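Local structure of Rio2 kinase (Chaetomium thermophilum, 4GYI) at residues 123-131 with 152-163; 82-90 with 182-190. The protein is an atypical RIO-family kinase that acts in pre-40S ribosomal subunit maturation, binds ADP and magnesium, and probably phosphorylates serine or threonine residues of proteins. All coordinates share one frame; numbering follows the deposited sequence.

The two contacts lie side by side, their centres about 10 Å apart, and meet in one antiparallel sheet in which strands 121-127 and 187-191 are neighbours. Backbone bonds pair V123 with M190 and K125 with I188, while A160 of contact 1 packs against R185 and H186 of contact 2. Along the chain the order is 82-90, 123-131, 152-163, 182-190, so both segments of contact 1 fall between those of contact 2. Contact 1 joins the sheet to helix 149-172 beside the ADP site; contact 2 fastens helix 79-92, from the N-terminal region, to the hairpin 180-191. The sheet thereby connects the N-terminal region with the nucleotide pocket.

Contact 1 (123-131 with 152-163); sequences VLKIHRLGR and WMYLSRLAAIKE. With ADP (adenosine-5'-diphosphate), chain B; EDO (1,2-ethanediol), chain D; EDO (1,2-ethanediol), chain E.
The imidazole of H127 has A159 CB over one face, displaced toward the rim and 4.0 Å from the ring centroid in a CH-pi contact, and the carboxylate of E163 at its edge. The carboxylate plane is turned 55° from the ring, and the bond from H127 NE2 to E163 OE1, although 2.8 Å long, is weak because its N-H...O angle is only 123°. H127 CD2 abuts the helix backbone, 3.6 Å from A160 CA. Farther on, W152 presents one face of its indole to G130 CA, while its NE1 bonds L144 O. G130, third residue of the type II turn R128-R131, has backbone angles at which a CB would be jammed against L129 O, which calls for glycine. The guanidinium of R128 has I126 CG2 over the centre of one face and forms salt bridges with D83 and D110. Toward the ADP, strand and helix bring together the signature pair of the protein kinase fold, the lysine of the strand and the glutamate of helix C. K125, fully extended with CG anti to N (chi1 -179°), crosses the E163 side chain at about a right angle, and its NZ meets the syn lone pair of E163 OE2 at 2.9 Å. The same NZ bonds ADP O2A at 2.7 Å and OD2 of the phosphoaspartate at position 258. E163 OE2 also accepts F259 N, so the carboxylate that positions the lysine is itself held. Between the two ends, L129 wedges its forked tip against the helix: CD2 lies 3.7 Å from L155 CB, and CD1 reaches A159 CB. A 1,2-ethanediol, probably from the crystallisation liquor, bridges the segments here, with O1 bonded to S156 OG (2.6 Å) and to L129 O, and O2 to H127 O.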
loop_
_atom_site.group_PDB
_atom_site.type_symbol
_atom_site.label_atom_id
_atom_site.label_comp_id
_atom_site.label_asym_id
_atom_site.label_seq_id
_atom_site.Cartn_x
_atom_site.Cartn_y
_atom_site.Cartn_z
ATOM N N VAL A 123 -0.565 10.976 4.715
ATOM C CA VAL A 123 -1.269 10.148 3.742
ATOM C C VAL A 123 -1.690 8.820 4.341
ATOM O O VAL A 123 -0.923 8.182 5.054
ATOM C CB VAL A 123 -0.389 9.892 2.491
ATOM C CG1 VAL A 123 -0.880 8.687 1.691
ATOM C CG2 VAL A 123 -0.353 11.131 1.621
ATOM N N LEU A 124 -2.930 8.426 4.077
ATOM C CA LEU A 124 -3.387 7.097 4.421
ATOM C C LEU A 124 -3.511 6.294 3.127
ATOM O O LEU A 124 -4.238 6.684 2.215
ATOM C CB LEU A 124 -4.740 7.160 5.125
ATOM C CG LEU A 124 -5.398 5.801 5.390
ATOM C CD1 LEU A 124 -4.636 5.041 6.464
ATOM C CD2 LEU A 124 -6.843 5.973 5.793
ATOM N N LYS A 125 -2.781 5.195 3.025
ATOM C CA LYS A 125 -2.886 4.357 1.831
ATOM C C LYS A 125 -3.662 3.104 2.199
ATOM O O LYS A 125 -3.371 2.474 3.209
ATOM C CB LYS A 125 -1.506 3.980 1.291
ATOM C CG LYS A 125 -1.534 3.106 0.002
ATOM C CD LYS A 125 -0.116 2.874 -0.499
ATOM C CE LYS A 125 -0.062 1.951 -1.733
ATOM N NZ LYS A 125 1.291 2.001 -2.376
ATOM N N ILE A 126 -4.666 2.771 1.393
ATOM C CA ILE A 126 -5.491 1.596 1.631
ATOM C C ILE A 126 -5.313 0.625 0.475
ATOM O O ILE A 126 -5.623 0.960 -0.653
ATOM C CB ILE A 126 -6.983 1.992 1.721
ATOM C CG1 ILE A 126 -7.171 3.054 2.829
ATOM C CG2 ILE A 126 -7.848 0.756 1.999
ATOM C CD1 ILE A 126 -8.616 3.562 2.971
ATOM N N HIS A 127 -4.801 -0.568 0.740
ATOM C CA HIS A 127 -4.561 -1.517 -0.331
ATOM C C HIS A 127 -5.843 -2.213 -0.769
ATOM O O HIS A 127 -6.672 -2.606 0.067
ATOM C CB HIS A 127 -3.492 -2.535 0.065
ATOM C CG HIS A 127 -2.104 -1.974 0.101
ATOM N ND1 HIS A 127 -1.284 -1.945 -1.010
ATOM C CD2 HIS A 127 -1.390 -1.415 1.108
ATOM C CE1 HIS A 127 -0.121 -1.407 -0.687
ATOM N NE2 HIS A 127 -0.159 -1.076 0.593
ATOM N N ARG A 128 -5.983 -2.346 -2.088
ATOM C CA ARG A 128 -7.187 -2.844 -2.738
ATOM C C ARG A 128 -6.929 -3.971 -3.744
ATOM O O ARG A 128 -7.446 -3.933 -4.858
ATOM C CB ARG A 128 -7.860 -1.682 -3.481
ATOM C CG ARG A 128 -8.339 -0.577 -2.540
ATOM C CD ARG A 128 -9.478 -1.040 -1.626
ATOM N NE ARG A 128 -10.096 0.104 -0.946
ATOM C CZ ARG A 128 -10.741 0.049 0.216
ATOM N NH1 ARG A 128 -10.873 -1.109 0.863
ATOM N NH2 ARG A 128 -11.256 1.161 0.733
ATOM N N LEU A 129 -6.137 -4.968 -3.362
ATOM C CA LEU A 129 -5.882 -6.108 -4.237
ATOM C C LEU A 129 -7.219 -6.783 -4.588
ATOM O O LEU A 129 -8.093 -6.877 -3.742
ATOM C CB LEU A 129 -4.945 -7.115 -3.537
ATOM C CG LEU A 129 -3.430 -6.869 -3.602
ATOM C CD1 LEU A 129 -3.077 -5.488 -3.096
ATOM C CD2 LEU A 129 -2.684 -7.893 -2.784
ATOM N N GLY A 130 -7.387 -7.223 -5.831
ATOM C CA GLY A 130 -8.612 -7.894 -6.241
ATOM C C GLY A 130 -9.637 -6.996 -6.911
ATOM O O GLY A 130 -10.595 -7.478 -7.537
ATOM N N ARG A 131 -9.454 -5.688 -6.767
ATOM C CA ARG A 131 -10.430 -4.718 -7.271
ATOM C C ARG A 131 -10.482 -4.739 -8.789
ATOM O O ARG A 131 -9.451 -4.755 -9.442
ATOM C CB ARG A 131 -10.100 -3.309 -6.776
ATOM C CG ARG A 131 -10.508 -2.193 -7.716
ATOM C CD ARG A 131 -10.054 -0.837 -7.174
ATOM N NE ARG A 131 -10.807 -0.444 -5.985
ATOM C CZ ARG A 131 -10.516 0.617 -5.237
ATOM N NH1 ARG A 131 -9.473 1.384 -5.539
ATOM N NH2 ARG A 131 -11.262 0.913 -4.183
ATOM N N TRP A 152 -9.028 -11.784 -0.331
ATOM C CA TRP A 152 -8.559 -10.465 -0.794
ATOM C C TRP A 152 -8.119 -9.566 0.356
ATOM O O TRP A 152 -7.126 -8.859 0.251
ATOM C CB TRP A 152 -9.606 -9.745 -1.645
ATOM C CG TRP A 152 -9.806 -10.363 -3.002
ATOM C CD1 TRP A 152 -10.965 -10.866 -3.500
ATOM C CD2 TRP A 152 -8.812 -10.554 -4.019
ATOM N NE1 TRP A 152 -10.762 -11.347 -4.770
ATOM C CE2 TRP A 152 -9.450 -11.160 -5.116
ATOM C CE3 TRP A 152 -7.448 -10.269 -4.111
ATOM C CZ2 TRP A 152 -8.765 -11.505 -6.297
ATOM C CZ3 TRP A 152 -6.769 -10.605 -5.292
ATOM C CH2 TRP A 152 -7.429 -11.223 -6.359
ATOM N N MET A 153 -8.866 -9.619 1.453
ATOM C CA MET A 153 -8.553 -8.861 2.656
ATOM C C MET A 153 -7.226 -9.309 3.208
ATOM O O MET A 153 -6.395 -8.484 3.551
ATOM C CB MET A 153 -9.629 -9.061 3.727
ATOM C CG MET A 153 -10.899 -8.282 3.462
ATOM S SD MET A 153 -12.121 -8.675 4.743
ATOM C CE MET A 153 -13.476 -7.690 4.184
ATOM N N TYR A 154 -7.024 -10.626 3.279
ATOM C CA TYR A 154 -5.764 -11.189 3.755
ATOM C C TYR A 154 -4.592 -10.733 2.899
ATOM O O TYR A 154 -3.539 -10.389 3.424
ATOM C CB TYR A 154 -5.867 -12.714 3.771
ATOM C CG TYR A 154 -4.581 -13.516 3.647
ATOM C CD1 TYR A 154 -3.775 -13.766 4.752
ATOM C CD2 TYR A 154 -4.221 -14.094 2.434
ATOM C CE1 TYR A 154 -2.618 -14.552 4.647
ATOM C CE2 TYR A 154 -3.073 -14.876 2.310
ATOM C CZ TYR A 154 -2.274 -15.101 3.421
ATOM O OH TYR A 154 -1.135 -15.868 3.293
ATOM N N LEU A 155 -4.784 -10.728 1.580
ATOM C CA LEU A 155 -3.723 -10.350 0.652
ATOM C C LEU A 155 -3.378 -8.864 0.763
ATOM O O LEU A 155 -2.217 -8.475 0.627
ATOM C CB LEU A 155 -4.150 -10.675 -0.770
ATOM C CG LEU A 155 -4.180 -12.184 -1.052
ATOM C CD1 LEU A 155 -4.983 -12.494 -2.315
ATOM C CD2 LEU A 155 -2.736 -12.766 -1.150
ATOM N N SER A 156 -4.391 -8.032 0.995
ATOM C CA SER A 156 -4.160 -6.600 1.115
ATOM C C SER A 156 -3.474 -6.289 2.434
ATOM O O SER A 156 -2.714 -5.315 2.520
ATOM C CB SER A 156 -5.450 -5.806 0.968
ATOM O OG SER A 156 -5.846 -5.755 -0.383
ATOM N N ARG A 157 -3.731 -7.112 3.451
ATOM C CA ARG A 157 -3.026 -7.012 4.734
ATOM C C ARG A 157 -1.550 -7.250 4.494
ATOM O O ARG A 157 -0.700 -6.507 4.975
ATOM C CB ARG A 157 -3.509 -8.079 5.728
ATOM C CG ARG A 157 -4.489 -7.604 6.781
ATOM C CD ARG A 157 -4.632 -8.638 7.896
ATOM N NE ARG A 157 -3.487 -8.638 8.806
ATOM C CZ ARG A 157 -2.646 -9.655 8.962
ATOM N NH1 ARG A 157 -2.806 -10.774 8.267
ATOM N NH2 ARG A 157 -1.639 -9.556 9.823
ATOM N N LEU A 158 -1.257 -8.319 3.752
ATOM C CA LEU A 158 0.130 -8.684 3.472
ATOM C C LEU A 158 0.818 -7.598 2.671
ATOM O O LEU A 158 2.007 -7.328 2.869
ATOM C CB LEU A 158 0.232 -9.994 2.697
ATOM C CG LEU A 158 -0.156 -11.284 3.418
ATOM C CD1 LEU A 158 0.197 -12.469 2.530
ATOM C CD2 LEU A 158 0.543 -11.395 4.742
ATOM N N ALA A 159 0.080 -7.007 1.739
ATOM C CA ALA A 159 0.632 -5.945 0.914
ATOM C C ALA A 159 1.053 -4.770 1.788
ATOM O O ALA A 159 2.140 -4.244 1.620
ATOM C CB ALA A 159 -0.387 -5.492 -0.137
ATOM N N ALA A 160 0.193 -4.372 2.726
ATOM C CA ALA A 160 0.464 -3.227 3.609
ATOM C C ALA A 160 1.626 -3.516 4.558
ATOM O O ALA A 160 2.478 -2.671 4.759
ATOM C CB ALA A 160 -0.800 -2.840 4.420
ATOM N N ILE A 161 1.651 -4.717 5.130
ATOM C CA ILE A 161 2.724 -5.118 6.019
ATOM C C ILE A 161 4.067 -5.102 5.305
ATOM O O ILE A 161 5.058 -4.569 5.827
ATOM C CB ILE A 161 2.465 -6.515 6.605
ATOM C CG1 ILE A 161 1.340 -6.441 7.634
ATOM C CG2 ILE A 161 3.728 -7.070 7.274
ATOM C CD1 ILE A 161 0.920 -7.788 8.159
ATOM N N LYS A 162 4.093 -5.670 4.101
ATOM C CA LYS A 162 5.299 -5.685 3.284
ATOM C C LYS A 162 5.794 -4.284 2.950
ATOM O O LYS A 162 6.972 -3.965 3.155
ATOM C CB LYS A 162 5.072 -6.469 1.983
ATOM C CG LYS A 162 6.302 -6.469 1.064
ATOM C CD LYS A 162 6.282 -7.636 0.064
ATOM C CE LYS A 162 7.233 -7.382 -1.102
ATOM N NZ LYS A 162 7.103 -8.377 -2.200
ATOM N N GLU A 163 4.898 -3.456 2.425
ATOM C CA GLU A 163 5.277 -2.105 2.002
ATOM C C GLU A 163 5.805 -1.288 3.179
ATOM O O GLU A 163 6.755 -0.512 3.046
ATOM C CB GLU A 163 4.106 -1.384 1.298
ATOM C CG GLU A 163 4.346 0.130 1.035
ATOM C CD GLU A 163 3.327 0.773 0.074
ATOM O OE1 GLU A 163 2.117 0.503 0.196
ATOM O OE2 GLU A 163 3.730 1.561 -0.814
HETATM P PB ADP B . -0.767 2.807 -5.974
HETATM O O1B ADP B . -2.272 2.708 -6.031
HETATM O O2B ADP B . -0.022 3.094 -7.254
HETATM O O3B ADP B . -0.262 1.513 -5.191
HETATM P PA ADP B . 0.966 4.769 -4.753
HETATM O O1A ADP B . 1.744 4.612 -6.031
HETATM O O2A ADP B . 1.673 4.445 -3.443
HETATM O O3A ADP B . -0.413 3.940 -4.857
HETATM O "O5'" ADP B . 0.366 6.251 -4.744
HETATM C "C5'" ADP B . -0.465 6.682 -5.830
HETATM C "C4'" ADP B . -0.346 8.195 -6.000
HETATM O "O4'" ADP B . -0.655 8.865 -4.764
HETATM C "C3'" ADP B . 1.057 8.683 -6.363
HETATM O "O3'" ADP B . 1.327 8.664 -7.769
HETATM C "C2'" ADP B . 1.086 10.090 -5.806
HETATM O "O2'" ADP B . 0.341 10.973 -6.653
HETATM C "C1'" ADP B . 0.233 9.972 -4.568
HETATM N N9 ADP B . 0.999 9.660 -3.345
HETATM C C8 ADP B . 1.106 8.444 -2.776
HETATM N N7 ADP B . 1.836 8.497 -1.630
HETATM C C5 ADP B . 2.182 9.791 -1.468
HETATM C C6 ADP B . 2.941 10.563 -0.469
HETATM N N6 ADP B . 3.478 9.942 0.602
HETATM N N1 ADP B . 3.069 11.891 -0.663
HETATM C C2 ADP B . 2.524 12.529 -1.723
HETATM N N3 ADP B . 1.818 11.893 -2.666
HETATM C C4 ADP B . 1.627 10.551 -2.593
HETATM C C1 EDO D . -9.507 -5.899 -0.314
HETATM O O1 EDO D . -8.350 -5.636 -1.114
HETATM C C2 EDO D . -9.981 -4.593 0.300
HETATM O O2 EDO D . -8.863 -3.963 0.898
HETATM C C1 EDO E . -3.487 -6.057 11.701
HETATM O O1 EDO E . -3.367 -7.163 10.788
HETATM C C2 EDO E . -2.184 -5.267 11.753
HETATM O O2 EDO E . -1.456 -5.421 10.525
#

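Contact 2 (82-90 with 182-190); sequences LDYLALHTH and AQSRHTIVM. With EDO (1,2-ethanediol), chain E.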
loop_
_atom_site.group_PDB
_atom_site.type_symbol
_atom_site.label_atom_id
_atom_site.label_comp_id
_atom_site.label_asym_id
_atom_site.label_seq_id
_atom_site.Cartn_x
_atom_site.Cartn_y
_atom_site.Cartn_z
ATOM N N LEU A 82 -13.654 -3.533 7.380
ATOM C CA LEU A 82 -12.205 -3.578 7.607
ATOM C C LEU A 82 -11.581 -2.176 7.581
ATOM O O LEU A 82 -10.779 -1.829 8.453
ATOM C CB LEU A 82 -11.534 -4.498 6.557
ATOM C CG LEU A 82 -10.078 -4.915 6.828
ATOM C CD1 LEU A 82 -9.999 -5.829 8.064
ATOM C CD2 LEU A 82 -9.428 -5.580 5.612
ATOM N N ASP A 83 -11.940 -1.387 6.561
ATOM C CA ASP A 83 -11.572 0.041 6.475
ATOM C C ASP A 83 -11.845 0.734 7.818
ATOM O O ASP A 83 -10.951 1.338 8.421
ATOM C CB ASP A 83 -12.405 0.759 5.388
ATOM C CG ASP A 83 -12.099 0.277 3.963
ATOM O OD1 ASP A 83 -11.128 -0.489 3.763
ATOM O OD2 ASP A 83 -12.833 0.693 3.029
ATOM N N TYR A 84 -13.090 0.617 8.288
ATOM C CA TYR A 84 -13.500 1.257 9.542
ATOM C C TYR A 84 -12.640 0.787 10.711
ATOM O O TYR A 84 -12.169 1.596 11.502
ATOM C CB TYR A 84 -14.975 0.990 9.849
ATOM C CG TYR A 84 -15.936 2.010 9.276
ATOM C CD1 TYR A 84 -16.960 2.545 10.057
ATOM C CD2 TYR A 84 -15.833 2.429 7.957
ATOM C CE1 TYR A 84 -17.856 3.463 9.533
ATOM C CE2 TYR A 84 -16.719 3.353 7.429
ATOM C CZ TYR A 84 -17.727 3.862 8.219
ATOM O OH TYR A 84 -18.605 4.776 7.685
ATOM N N LEU A 85 -12.427 -0.525 10.799
ATOM C CA LEU A 85 -11.585 -1.081 11.853
ATOM C C LEU A 85 -10.170 -0.523 11.790
ATOM O O LEU A 85 -9.594 -0.195 12.818
ATOM C CB LEU A 85 -11.548 -2.606 11.779
ATOM C CG LEU A 85 -12.809 -3.293 12.286
ATOM C CD1 LEU A 85 -12.794 -4.765 11.927
ATOM C CD2 LEU A 85 -12.946 -3.101 13.799
ATOM N N ALA A 86 -9.616 -0.416 10.583
ATOM C CA ALA A 86 -8.292 0.179 10.419
ATOM C C ALA A 86 -8.265 1.622 10.905
ATOM O O ALA A 86 -7.361 2.016 11.617
ATOM C CB ALA A 86 -7.841 0.109 8.955
ATOM N N LEU A 87 -9.247 2.415 10.489
ATOM C CA LEU A 87 -9.315 3.821 10.888
ATOM C C LEU A 87 -9.429 3.976 12.400
ATOM O O LEU A 87 -8.801 4.847 12.995
ATOM C CB LEU A 87 -10.497 4.524 10.224
ATOM C CG LEU A 87 -10.275 5.079 8.820
ATOM C CD1 LEU A 87 -11.594 5.555 8.233
ATOM C CD2 LEU A 87 -9.261 6.214 8.867
ATOM N N HIS A 88 -10.244 3.123 13.007
ATOM C CA HIS A 88 -10.456 3.133 14.447
ATOM C C HIS A 88 -9.137 2.912 15.185
ATOM O O HIS A 88 -8.821 3.593 16.169
ATOM C CB HIS A 88 -11.453 2.038 14.810
ATOM C CG HIS A 88 -12.031 2.185 16.178
ATOM N ND1 HIS A 88 -12.864 3.228 16.523
ATOM C CD2 HIS A 88 -11.890 1.428 17.289
ATOM C CE1 HIS A 88 -13.216 3.105 17.789
ATOM N NE2 HIS A 88 -12.640 2.021 18.277
ATOM N N THR A 89 -8.361 1.959 14.690
ATOM C CA THR A 89 -7.061 1.668 15.263
ATOM C C THR A 89 -6.132 2.873 15.110
ATOM O O THR A 89 -5.441 3.247 16.060
ATOM C CB THR A 89 -6.449 0.413 14.617
ATOM O OG1 THR A 89 -7.264 -0.713 14.940
ATOM C CG2 THR A 89 -5.032 0.158 15.111
ATOM N N HIS A 90 -6.125 3.492 13.932
ATOM C CA HIS A 90 -5.296 4.684 13.736
ATOM C C HIS A 90 -5.753 5.839 14.641
ATOM O O HIS A 90 -4.932 6.588 15.155
ATOM C CB HIS A 90 -5.312 5.149 12.281
ATOM C CG HIS A 90 -4.644 4.209 11.329
ATOM N ND1 HIS A 90 -3.354 3.759 11.510
ATOM C CD2 HIS A 90 -5.080 3.654 10.172
ATOM C CE1 HIS A 90 -3.028 2.956 10.512
ATOM N NE2 HIS A 90 -4.058 2.873 9.686
ATOM N N ALA A 182 2.626 4.578 10.603
ATOM C CA ALA A 182 1.916 3.513 11.300
ATOM C C ALA A 182 1.345 2.557 10.287
ATOM O O ALA A 182 1.263 2.883 9.113
ATOM C CB ALA A 182 0.810 4.086 12.161
ATOM N N GLN A 183 0.934 1.380 10.735
ATOM C CA GLN A 183 0.374 0.403 9.811
ATOM C C GLN A 183 -0.712 -0.378 10.523
ATOM O O GLN A 183 -0.504 -0.853 11.635
ATOM C CB GLN A 183 1.479 -0.535 9.293
ATOM C CG GLN A 183 1.020 -1.539 8.240
ATOM C CD GLN A 183 0.426 -2.801 8.843
ATOM O OE1 GLN A 183 0.978 -3.369 9.781
ATOM N NE2 GLN A 183 -0.714 -3.234 8.314
ATOM N N SER A 184 -1.879 -0.505 9.910
ATOM C CA SER A 184 -2.902 -1.363 10.499
ATOM C C SER A 184 -3.649 -2.123 9.423
ATOM O O SER A 184 -4.175 -1.522 8.493
ATOM C CB SER A 184 -3.877 -0.558 11.350
ATOM O OG SER A 184 -4.903 -1.398 11.870
ATOM N N ARG A 185 -3.683 -3.449 9.541
ATOM C CA ARG A 185 -4.389 -4.277 8.570
ATOM C C ARG A 185 -3.906 -3.988 7.131
ATOM O O ARG A 185 -2.718 -4.134 6.826
ATOM C CB ARG A 185 -5.905 -4.095 8.727
ATOM C CG ARG A 185 -6.406 -4.535 10.084
ATOM C CD ARG A 185 -7.733 -3.885 10.414
ATOM N NE ARG A 185 -8.329 -4.380 11.657
ATOM C CZ ARG A 185 -8.197 -3.788 12.843
ATOM N NH1 ARG A 185 -7.471 -2.684 12.975
ATOM N NH2 ARG A 185 -8.786 -4.303 13.894
ATOM N N HIS A 186 -4.812 -3.535 6.268
ATOM C CA HIS A 186 -4.467 -3.237 4.873
ATOM C C HIS A 186 -4.056 -1.774 4.630
ATOM O O HIS A 186 -4.072 -1.296 3.487
ATOM C CB HIS A 186 -5.631 -3.597 3.941
ATOM C CG HIS A 186 -6.920 -2.888 4.257
ATOM N ND1 HIS A 186 -7.356 -2.657 5.547
ATOM C CD2 HIS A 186 -7.883 -2.389 3.446
ATOM C CE1 HIS A 186 -8.527 -2.045 5.516
ATOM N NE2 HIS A 186 -8.866 -1.861 4.255
ATOM N N THR A 187 -3.697 -1.057 5.687
ATOM C CA THR A 187 -3.515 0.385 5.541
ATOM C C THR A 187 -2.163 0.858 6.025
ATOM O O THR A 187 -1.551 0.235 6.891
ATOM C CB THR A 187 -4.629 1.189 6.269
ATOM O OG1 THR A 187 -4.435 1.119 7.690
ATOM C CG2 THR A 187 -5.985 0.634 5.926
ATOM N N ILE A 188 -1.690 1.964 5.464
ATOM C CA ILE A 188 -0.472 2.567 5.966
ATOM C C ILE A 188 -0.712 4.041 6.111
ATOM O O ILE A 188 -1.350 4.637 5.247
ATOM C CB ILE A 188 0.705 2.391 4.997
ATOM C CG1 ILE A 188 1.087 0.914 4.877
ATOM C CG2 ILE A 188 1.921 3.213 5.471
ATOM C CD1 ILE A 188 2.245 0.674 3.925
ATOM N N VAL A 189 -0.220 4.620 7.203
ATOM C CA VAL A 189 -0.206 6.062 7.349
ATOM C C VAL A 189 1.227 6.486 7.135
ATOM O O VAL A 189 2.123 5.932 7.746
ATOM C CB VAL A 189 -0.686 6.521 8.747
ATOM C CG1 VAL A 189 -0.508 8.024 8.897
ATOM C CG2 VAL A 189 -2.141 6.154 8.960
ATOM N N MET A 190 1.459 7.443 6.243
ATOM C CA MET A 190 2.820 7.870 5.979
ATOM C C MET A 190 2.844 9.388 5.777
ATOM O O MET A 190 1.796 10.003 5.573
ATOM C CB MET A 190 3.340 7.169 4.722
ATOM C CG MET A 190 2.705 7.705 3.444
ATOM S SD MET A 190 3.142 6.794 1.957
ATOM C CE MET A 190 1.993 5.437 2.012
HETATM C C1 EDO E . -3.487 -6.057 11.701
HETATM O O1 EDO E . -3.367 -7.163 10.788
HETATM C C2 EDO E . -2.184 -5.267 11.753
HETATM O O2 EDO E . -1.456 -5.421 10.525
#
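H90, R185 and H186 carry this contact between helix 82-90 and the hairpin 182-190. H90 NE2 gives T187 OG1 a nearly straight bond, 2.7 Å long and close to the ring plane, while V189 CG2 sits over the centre of one ring face. T187 OG1 passes the link on to S184 O, meeting a lone pair in the carbonyl plane at 2.8 Å. R185, extended from CG to NE, lays one face of its guanidinium against L85 CB; NH1 reaches T89 OG1 at 2.8 Å, and NE forms a salt bridge with E24 of helix 14-26. Cut back to an alanine, R185 would lose both grips, which is likely to leave E24 without its charged mate and L85 without its cover. H186 is sandwiched, L82 CD2 over one face and its neighbour T187 CG2 over the other. Its NE2 meets D83 OD1 at 2.7 Å with an angle of 166°, the carboxylate nearly coplanar with the ring. S184-T187 form a type II' turn, the tight reversal of a two-residue beta hairpin, docked here by its tip and the adjoining strand residues onto a helix of the N-terminal helix-turn-helix-type domain of Rio2.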